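Local coordinates for beta-lactamase (Nostoc sp., PDB 6NHS), which probably hydrolyses the beta-lactam ring of beta-lactam antibiotics, as a class D serine beta-lactamase, at residues Q117-M128 / I142-L153. Numbering follows the deposited sequence.
Sequences QVLARKIGHERM and IGTPEQIDRFWL. With EDO (1,2-ethanediol), chain F.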
ATOM      1  N   GLN A 117      14.458   2.217  -0.688  1.00 22.57           N
ATOM      2  CA  GLN A 117      15.562   1.281  -0.518  1.00 26.11           C
ATOM      3  C   GLN A 117      16.605   1.832   0.449  1.00 26.52           C
ATOM      4  O   GLN A 117      17.179   1.080   1.247  1.00 24.62           O
ATOM      5  CB  GLN A 117      16.182   0.951  -1.872  1.00 26.49           C
ATOM      6  CG  GLN A 117      15.295   0.061  -2.743  1.00 27.19           C
ATOM      7  CD  GLN A 117      15.898  -0.178  -4.113  1.00 30.19           C
ATOM      8  OE1 GLN A 117      16.267   0.766  -4.811  1.00 27.72           O
ATOM      9  NE2 GLN A 117      16.024  -1.440  -4.493  1.00 30.00           N
ATOM     10  N   VAL A 118      16.864   3.144   0.401  1.00 23.93           N
ATOM     11  CA  VAL A 118      17.743   3.756   1.400  1.00 22.36           C
ATOM     12  C   VAL A 118      17.155   3.573   2.795  1.00 22.72           C
ATOM     13  O   VAL A 118      17.858   3.190   3.738  1.00 24.76           O
ATOM     14  CB  VAL A 118      17.975   5.247   1.087  1.00 26.13           C
ATOM     15  CG1 VAL A 118      18.798   5.900   2.203  1.00 27.00           C
ATOM     16  CG2 VAL A 118      18.663   5.423  -0.264  1.00 25.21           C
ATOM     17  N   LEU A 119      15.852   3.839   2.942  1.00 21.13           N
ATOM     18  CA  LEU A 119      15.218   3.707   4.253  1.00 24.42           C
ATOM     19  C   LEU A 119      15.377   2.294   4.797  1.00 23.39           C
ATOM     20  O   LEU A 119      15.723   2.108   5.969  1.00 22.19           O
ATOM     21  CB  LEU A 119      13.737   4.075   4.168  1.00 24.65           C
ATOM     22  CG  LEU A 119      13.380   5.517   3.781  1.00 25.32           C
ATOM     23  CD1 LEU A 119      11.870   5.704   3.842  1.00 24.16           C
ATOM     24  CD2 LEU A 119      14.074   6.529   4.698  1.00 21.67           C
ATOM     25  N   ALA A 120      15.159   1.286   3.947  1.00 22.85           N
ATOM     26  CA  ALA A 120      15.245  -0.101   4.394  1.00 25.60           C
ATOM     27  C   ALA A 120      16.662  -0.463   4.816  1.00 26.78           C
ATOM     28  O   ALA A 120      16.853  -1.158   5.821  1.00 28.90           O
ATOM     29  CB  ALA A 120      14.758  -1.036   3.287  1.00 24.61           C
ATOM     30  N   ARG A 121      17.668  -0.016   4.054  1.00 25.39           N
ATOM     31  CA  ARG A 121      19.052  -0.289   4.426  1.00 27.26           C
ATOM     32  C   ARG A 121      19.391   0.333   5.770  1.00 26.67           C
ATOM     33  O   ARG A 121      20.066  -0.291   6.598  1.00 27.59           O
ATOM     34  CB  ARG A 121      20.015   0.228   3.351  1.00 26.45           C
ATOM     35  CG  ARG A 121      19.931  -0.483   2.012  1.00 29.33           C
ATOM     36  CD  ARG A 121      20.951   0.097   0.999  1.00 29.49           C
ATOM     37  NE  ARG A 121      20.559  -0.272  -0.354  1.00 28.74           N
ATOM     38  CZ  ARG A 121      20.155   0.578  -1.291  1.00 28.91           C
ATOM     39  NH1 ARG A 121      20.138   1.886  -1.060  1.00 25.02           N
ATOM     40  NH2 ARG A 121      19.789   0.108  -2.479  1.00 28.72           N
ATOM     41  N   LYS A 122      18.930   1.562   6.006  1.00 24.53           N
ATOM     42  CA  LYS A 122      19.256   2.251   7.250  1.00 27.34           C
ATOM     43  C   LYS A 122      18.504   1.649   8.433  1.00 28.36           C
ATOM     44  O   LYS A 122      19.040   1.580   9.544  1.00 28.24           O
ATOM     45  CB  LYS A 122      18.952   3.741   7.109  1.00 23.56           C
ATOM     46  CG  LYS A 122      19.872   4.449   6.107  1.00 26.42           C
ATOM     47  CD  LYS A 122      19.490   5.913   5.937  1.00 27.38           C
ATOM     48  CE  LYS A 122      19.843   6.745   7.158  1.00 30.43           C
ATOM     49  NZ  LYS A 122      19.457   8.184   6.928  1.00 25.94           N
ATOM     50  N   ILE A 123      17.256   1.221   8.218  1.00 26.79           N
ATOM     51  CA  ILE A 123      16.564   0.435   9.241  1.00 24.71           C
ATOM     52  C   ILE A 123      17.376  -0.811   9.571  1.00 27.21           C
ATOM     53  O   ILE A 123      17.643  -1.117  10.738  1.00 28.32           O
ATOM     54  CB  ILE A 123      15.139   0.076   8.779  1.00 22.86           C
ATOM     55  CG1 ILE A 123      14.267   1.342   8.734  1.00 22.19           C
ATOM     56  CG2 ILE A 123      14.536  -0.994   9.722  1.00 23.42           C
ATOM     57  CD1 ILE A 123      12.995   1.235   7.890  1.00 23.35           C
ATOM     58  N   GLY A 124      17.794  -1.538   8.544  1.00 27.51           N
ATOM     59  CA  GLY A 124      18.611  -2.717   8.730  1.00 25.93           C
ATOM     60  C   GLY A 124      17.778  -3.969   8.945  1.00 28.14           C
ATOM     61  O   GLY A 124      16.618  -3.921   9.356  1.00 26.63           O
ATOM     62  N   HIS A 125      18.413  -5.112   8.681  1.00 29.82           N
ATOM     63  CA  HIS A 125      17.699  -6.390   8.680  1.00 32.38           C
ATOM     64  C   HIS A 125      17.112  -6.711  10.053  1.00 34.41           C
ATOM     65  O   HIS A 125      15.958  -7.138  10.154  1.00 31.50           O
ATOM     66  CB  HIS A 125      18.641  -7.504   8.215  1.00 31.35           C
ATOM     67  CG  HIS A 125      18.003  -8.860   8.151  1.00 32.59           C
ATOM     68  ND1 HIS A 125      18.101  -9.778   9.174  1.00 35.88           N
ATOM     69  CD2 HIS A 125      17.275  -9.458   7.178  1.00 32.71           C
ATOM     70  CE1 HIS A 125      17.452 -10.880   8.839  1.00 34.19           C
ATOM     71  NE2 HIS A 125      16.945 -10.714   7.631  1.00 34.97           N
ATOM     72  N   GLU A 126      17.884  -6.505  11.122  1.00 33.84           N
ATOM     73  CA  GLU A 126      17.417  -6.894  12.450  1.00 38.60           C
ATOM     74  C   GLU A 126      16.221  -6.055  12.888  1.00 34.33           C
ATOM     75  O   GLU A 126      15.230  -6.590  13.393  1.00 35.41           O
ATOM     76  CB  GLU A 126      18.546  -6.779  13.475  1.00 44.59           C
ATOM     77  CG  GLU A 126      18.089  -7.130  14.887  1.00 51.44           C
ATOM     78  CD  GLU A 126      19.159  -6.900  15.935  1.00 60.56           C
ATOM     79  OE1 GLU A 126      20.331  -6.697  15.560  1.00 63.71           O
ATOM     80  OE2 GLU A 126      18.820  -6.925  17.138  1.00 64.47           O
ATOM     81  N   ARG A 127      16.301  -4.734  12.722  1.00 29.79           N
ATOM     82  CA  ARG A 127      15.171  -3.895  13.104  1.00 31.61           C
ATOM     83  C   ARG A 127      13.969  -4.142  12.204  1.00 29.83           C
ATOM     84  O   ARG A 127      12.827  -4.115  12.672  1.00 28.69           O
ATOM     85  CB  ARG A 127      15.562  -2.417  13.080  1.00 33.03           C
ATOM     86  CG  ARG A 127      16.407  -1.986  14.270  1.00 35.35           C
ATOM     87  CD  ARG A 127      16.418  -0.469  14.405  1.00 33.51           C
ATOM     88  NE  ARG A 127      17.079   0.182  13.277  1.00 31.44           N
ATOM     89  CZ  ARG A 127      17.539   1.428  13.306  1.00 31.04           C
ATOM     90  NH1 ARG A 127      17.403   2.162  14.401  1.00 31.05           N
ATOM     91  NH2 ARG A 127      18.139   1.940  12.243  1.00 28.54           N
HETATM   92  N   MSE A 128      14.201  -4.388  10.917  1.00 28.27           N
HETATM   93  CA  MSE A 128      13.096  -4.610   9.988  1.00 26.36           C
HETATM   94  C   MSE A 128      12.352  -5.884  10.360  1.00 26.83           C
HETATM   95  O   MSE A 128      11.129  -5.910  10.391  1.00 29.18           O
HETATM   96  CB  MSE A 128      13.585  -4.699   8.544  1.00 24.87           C
HETATM   97  CG  MSE A 128      12.440  -4.808   7.529  1.00 27.70           C
HETATM   98 SE   MSE A 128      11.469  -3.134   7.256  0.80 29.17          SE
HETATM   99  CE  MSE A 128      12.759  -2.256   6.060  1.00 24.57           C
ATOM    100  N   ILE A 142      11.348 -11.525   5.281  1.00 30.03           N
ATOM    101  CA  ILE A 142      12.099 -10.508   4.557  1.00 30.63           C
ATOM    102  C   ILE A 142      13.394 -11.067   3.977  1.00 31.18           C
ATOM    103  O   ILE A 142      14.206 -10.308   3.441  1.00 31.21           O
ATOM    104  CB  ILE A 142      12.376  -9.272   5.435  1.00 29.75           C
ATOM    105  CG1 ILE A 142      13.407  -9.589   6.523  1.00 32.80           C
ATOM    106  CG2 ILE A 142      11.077  -8.748   6.050  1.00 29.57           C
ATOM    107  CD1 ILE A 142      13.874  -8.357   7.290  1.00 30.99           C
ATOM    108  N   GLY A 143      13.610 -12.377   4.075  1.00 30.09           N
ATOM    109  CA  GLY A 143      14.788 -12.981   3.488  1.00 31.91           C
ATOM    110  C   GLY A 143      16.050 -12.727   4.296  1.00 34.66           C
ATOM    111  O   GLY A 143      16.021 -12.496   5.510  1.00 37.94           O
ATOM    112  N   THR A 144      17.181 -12.770   3.594  1.00 33.55           N
ATOM    113  CA  THR A 144      18.505 -12.615   4.178  1.00 36.46           C
ATOM    114  C   THR A 144      18.883 -11.140   4.265  1.00 36.37           C
ATOM    115  O   THR A 144      18.257 -10.291   3.623  1.00 33.75           O
ATOM    116  CB  THR A 144      19.536 -13.366   3.337  1.00 40.91           C
ATOM    117  OG1 THR A 144      19.637 -12.751   2.045  1.00 42.95           O
ATOM    118  CG2 THR A 144      19.136 -14.831   3.175  1.00 41.33           C
ATOM    119  N   PRO A 145      19.903 -10.798   5.062  1.00 36.56           N
ATOM    120  CA  PRO A 145      20.367  -9.399   5.091  1.00 36.99           C
ATOM    121  C   PRO A 145      20.699  -8.842   3.717  1.00 39.01           C
ATOM    122  O   PRO A 145      20.507  -7.643   3.478  1.00 38.77           O
ATOM    123  CB  PRO A 145      21.609  -9.466   5.991  1.00 38.40           C
ATOM    124  CG  PRO A 145      21.342 -10.625   6.898  1.00 39.61           C
ATOM    125  CD  PRO A 145      20.594 -11.630   6.068  1.00 39.64           C
ATOM    126  N   GLU A 146      21.175  -9.682   2.797  1.00 39.80           N
ATOM    127  CA  GLU A 146      21.512  -9.228   1.454  1.00 43.56           C
ATOM    128  C   GLU A 146      20.290  -8.822   0.642  1.00 41.24           C
ATOM    129  O   GLU A 146      20.445  -8.164  -0.392  1.00 40.71           O
ATOM    130  CB  GLU A 146      22.289 -10.321   0.714  1.00 47.45           C
ATOM    131  CG  GLU A 146      23.677 -10.607   1.287  1.00 55.72           C
ATOM    132  CD  GLU A 146      23.645 -11.352   2.620  1.00 60.61           C
ATOM    133  OE1 GLU A 146      24.575 -11.157   3.433  1.00 63.54           O
ATOM    134  OE2 GLU A 146      22.693 -12.126   2.861  1.00 59.84           O
ATOM    135  N   GLN A 147      19.087  -9.192   1.079  1.00 37.23           N
ATOM    136  CA  GLN A 147      17.854  -8.825   0.398  1.00 32.85           C
ATOM    137  C   GLN A 147      17.167  -7.620   1.034  1.00 27.51           C
ATOM    138  O   GLN A 147      15.998  -7.361   0.738  1.00 28.66           O
ATOM    139  CB  GLN A 147      16.894 -10.022   0.371  1.00 34.36           C
ATOM    140  CG  GLN A 147      17.408 -11.215  -0.438  1.00 38.26           C
ATOM    141  CD  GLN A 147      16.574 -12.479  -0.239  1.00 41.67           C
ATOM    142  OE1 GLN A 147      16.657 -13.132   0.797  1.00 41.06           O
ATOM    143  NE2 GLN A 147      15.775 -12.826  -1.237  1.00 41.19           N
ATOM    144  N   ILE A 148      17.877  -6.870   1.885  1.00 29.65           N
ATOM    145  CA  ILE A 148      17.246  -5.840   2.711  1.00 31.27           C
ATOM    146  C   ILE A 148      16.614  -4.737   1.862  1.00 30.35           C
ATOM    147  O   ILE A 148      15.657  -4.083   2.298  1.00 28.25           O
ATOM    148  CB  ILE A 148      18.269  -5.267   3.721  1.00 30.87           C
ATOM    149  CG1 ILE A 148      17.592  -4.305   4.709  1.00 28.33           C
ATOM    150  CG2 ILE A 148      19.436  -4.567   3.004  1.00 33.68           C
ATOM    151  CD1 ILE A 148      16.481  -4.955   5.544  1.00 26.16           C
ATOM    152  N   ASP A 149      17.109  -4.516   0.642  1.00 29.18           N
ATOM    153  CA  ASP A 149      16.575  -3.451  -0.201  1.00 29.57           C
ATOM    154  C   ASP A 149      15.704  -3.970  -1.340  1.00 30.14           C
ATOM    155  O   ASP A 149      15.423  -3.219  -2.281  1.00 30.59           O
ATOM    156  CB  ASP A 149      17.709  -2.584  -0.757  1.00 30.72           C
ATOM    157  CG  ASP A 149      18.662  -3.363  -1.637  1.00 35.21           C
ATOM    158  OD1 ASP A 149      18.569  -4.605  -1.659  1.00 35.79           O
ATOM    159  OD2 ASP A 149      19.506  -2.730  -2.308  1.00 36.73           O
ATOM    160  N   ARG A 150      15.260  -5.229  -1.281  1.00 28.71           N
ATOM    161  CA  ARG A 150      14.410  -5.737  -2.352  1.00 33.47           C
ATOM    162  C   ARG A 150      13.409  -6.800  -1.920  1.00 30.17           C
ATOM    163  O   ARG A 150      12.679  -7.298  -2.783  1.00 29.54           O
ATOM    164  CB  ARG A 150      15.286  -6.289  -3.489  1.00 38.46           C
ATOM    165  CG  ARG A 150      16.194  -7.444  -3.093  1.00 46.45           C
ATOM    166  CD  ARG A 150      16.988  -7.930  -4.299  1.00 57.01           C
ATOM    167  NE  ARG A 150      18.422  -8.017  -4.036  1.00 65.30           N
ATOM    168  CZ  ARG A 150      19.102  -9.158  -3.961  1.00 72.18           C
ATOM    169  NH1 ARG A 150      18.484 -10.318  -4.139  1.00 74.16           N
ATOM    170  NH2 ARG A 150      20.406  -9.138  -3.718  1.00 75.69           N
ATOM    171  N   PHE A 151      13.319  -7.151  -0.634  1.00 28.11           N
ATOM    172  CA  PHE A 151      12.484  -8.286  -0.243  1.00 27.04           C
ATOM    173  C   PHE A 151      11.008  -8.053  -0.558  1.00 28.09           C
ATOM    174  O   PHE A 151      10.263  -9.019  -0.749  1.00 30.62           O
ATOM    175  CB  PHE A 151      12.667  -8.602   1.243  1.00 26.62           C
ATOM    176  CG  PHE A 151      12.322  -7.460   2.167  1.00 26.18           C
ATOM    177  CD1 PHE A 151      11.019  -7.273   2.608  1.00 25.83           C
ATOM    178  CD2 PHE A 151      13.307  -6.579   2.603  1.00 25.49           C
ATOM    179  CE1 PHE A 151      10.699  -6.222   3.461  1.00 26.80           C
ATOM    180  CE2 PHE A 151      12.997  -5.531   3.464  1.00 26.60           C
ATOM    181  CZ  PHE A 151      11.691  -5.350   3.889  1.00 25.14           C
ATOM    182  N   TRP A 152      10.565  -6.797  -0.621  1.00 26.61           N
ATOM    183  CA  TRP A 152       9.168  -6.510  -0.926  1.00 29.10           C
ATOM    184  C   TRP A 152       8.912  -6.359  -2.421  1.00 31.73           C
ATOM    185  O   TRP A 152       7.748  -6.301  -2.835  1.00 30.94           O
ATOM    186  CB  TRP A 152       8.709  -5.239  -0.190  1.00 25.56           C
ATOM    187  CG  TRP A 152       9.350  -3.977  -0.691  1.00 25.07           C
ATOM    188  CD1 TRP A 152       8.839  -3.121  -1.620  1.00 26.68           C
ATOM    189  CD2 TRP A 152      10.623  -3.434  -0.302  1.00 26.64           C
ATOM    190  NE1 TRP A 152       9.708  -2.079  -1.834  1.00 27.81           N
ATOM    191  CE2 TRP A 152      10.811  -2.245  -1.038  1.00 27.96           C
ATOM    192  CE3 TRP A 152      11.617  -3.835   0.599  1.00 25.98           C
ATOM    193  CZ2 TRP A 152      11.949  -1.447  -0.900  1.00 27.48           C
ATOM    194  CZ3 TRP A 152      12.754  -3.045   0.736  1.00 26.93           C
ATOM    195  CH2 TRP A 152      12.909  -1.867  -0.011  1.00 26.31           C
ATOM    196  N   LEU A 153       9.969  -6.305  -3.231  1.00 30.05           N
ATOM    197  CA  LEU A 153       9.881  -6.178  -4.682  1.00 32.12           C
ATOM    198  C   LEU A 153      10.059  -7.506  -5.402  1.00 34.56           C
ATOM    199  O   LEU A 153       9.371  -7.772  -6.390  1.00 34.50           O
ATOM    200  CB  LEU A 153      10.942  -5.195  -5.185  1.00 34.51           C
ATOM    201  CG  LEU A 153      10.897  -3.793  -4.578  1.00 35.88           C
ATOM    202  CD1 LEU A 153      12.208  -3.046  -4.829  1.00 37.06           C
ATOM    203  CD2 LEU A 153       9.726  -3.032  -5.156  1.00 36.38           C
TER
HETATM  204  C1  EDO F 305      12.532 -14.687   6.836  1.00 54.18           C
HETATM  205  O1  EDO F 305      12.636 -14.725   5.406  1.00 51.44           O
HETATM  206  C2  EDO F 305      13.184 -13.418   7.378  1.00 54.07           C
HETATM  207  O2  EDO F 305      12.211 -12.644   8.095  1.00 52.16           O
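His125 CG lies anti to the backbone N (chi1 -179°), and this turns the imidazole onto the 142-145 turn. There His125 NE2 donates to Gly143 O at 2.9 Å, with the oxygen close to the ring plane. Pro145 covers one face of the same ring: its CG sits 4.1 Å from the His125 ring centroid, nearly on the normal, a CH-pi contact. The bond and the proline together fix the rotation of the ring.

Arg121 extends from CG to NE and reaches Asp149. Arg121 NH2 forms a salt bridge with Asp149 OD2 at 2.9 Å, and OD2 receives this bond on its anti lone pair. Arg121 NE adds a weak bond to the same oxygen. The carboxylate and guanidinium planes stand 69° apart, and both Arg121 bonds go to OD2. One turn earlier, Gln117 NE2 donates to the backbone Asp149 O at 2.9 Å, a fairly straight bond of 160°. Asp149 is thus held by both side chain and backbone.

Between these polar ends the contact is apolar. Ile148 CD1 reaches the backbone at the break between the two helices, 3.7 Å from His125 CA. Ala120 CB packs against Trp152 CZ3 and also lies near Ile148 O, which is buried without a polar partner. Met128, a selenomethionine, is bent at chi2 and chi3; its CG touches Phe151 CZ at 3.8 Å, and its selenium stands at the ring edge, a Met-aromatic contact. Ile142 CD1 fills in between Met128 and His125.

A 1,2-ethanediol, probably from crystallisation, accepts bonds from the backbone N of Ile142 and Gly143. Segment 142-153 touches both helix 113-123 and helix 125-135, within the helical region of the penicillin-recognising serine beta-lactamase fold. Trp152 stacks on Phe65 at the start of helix 65-76, near the probable active-site SxxK motif, and Phe151 meets the same ring steeply. Leu119 and Ile123 pack on that helix.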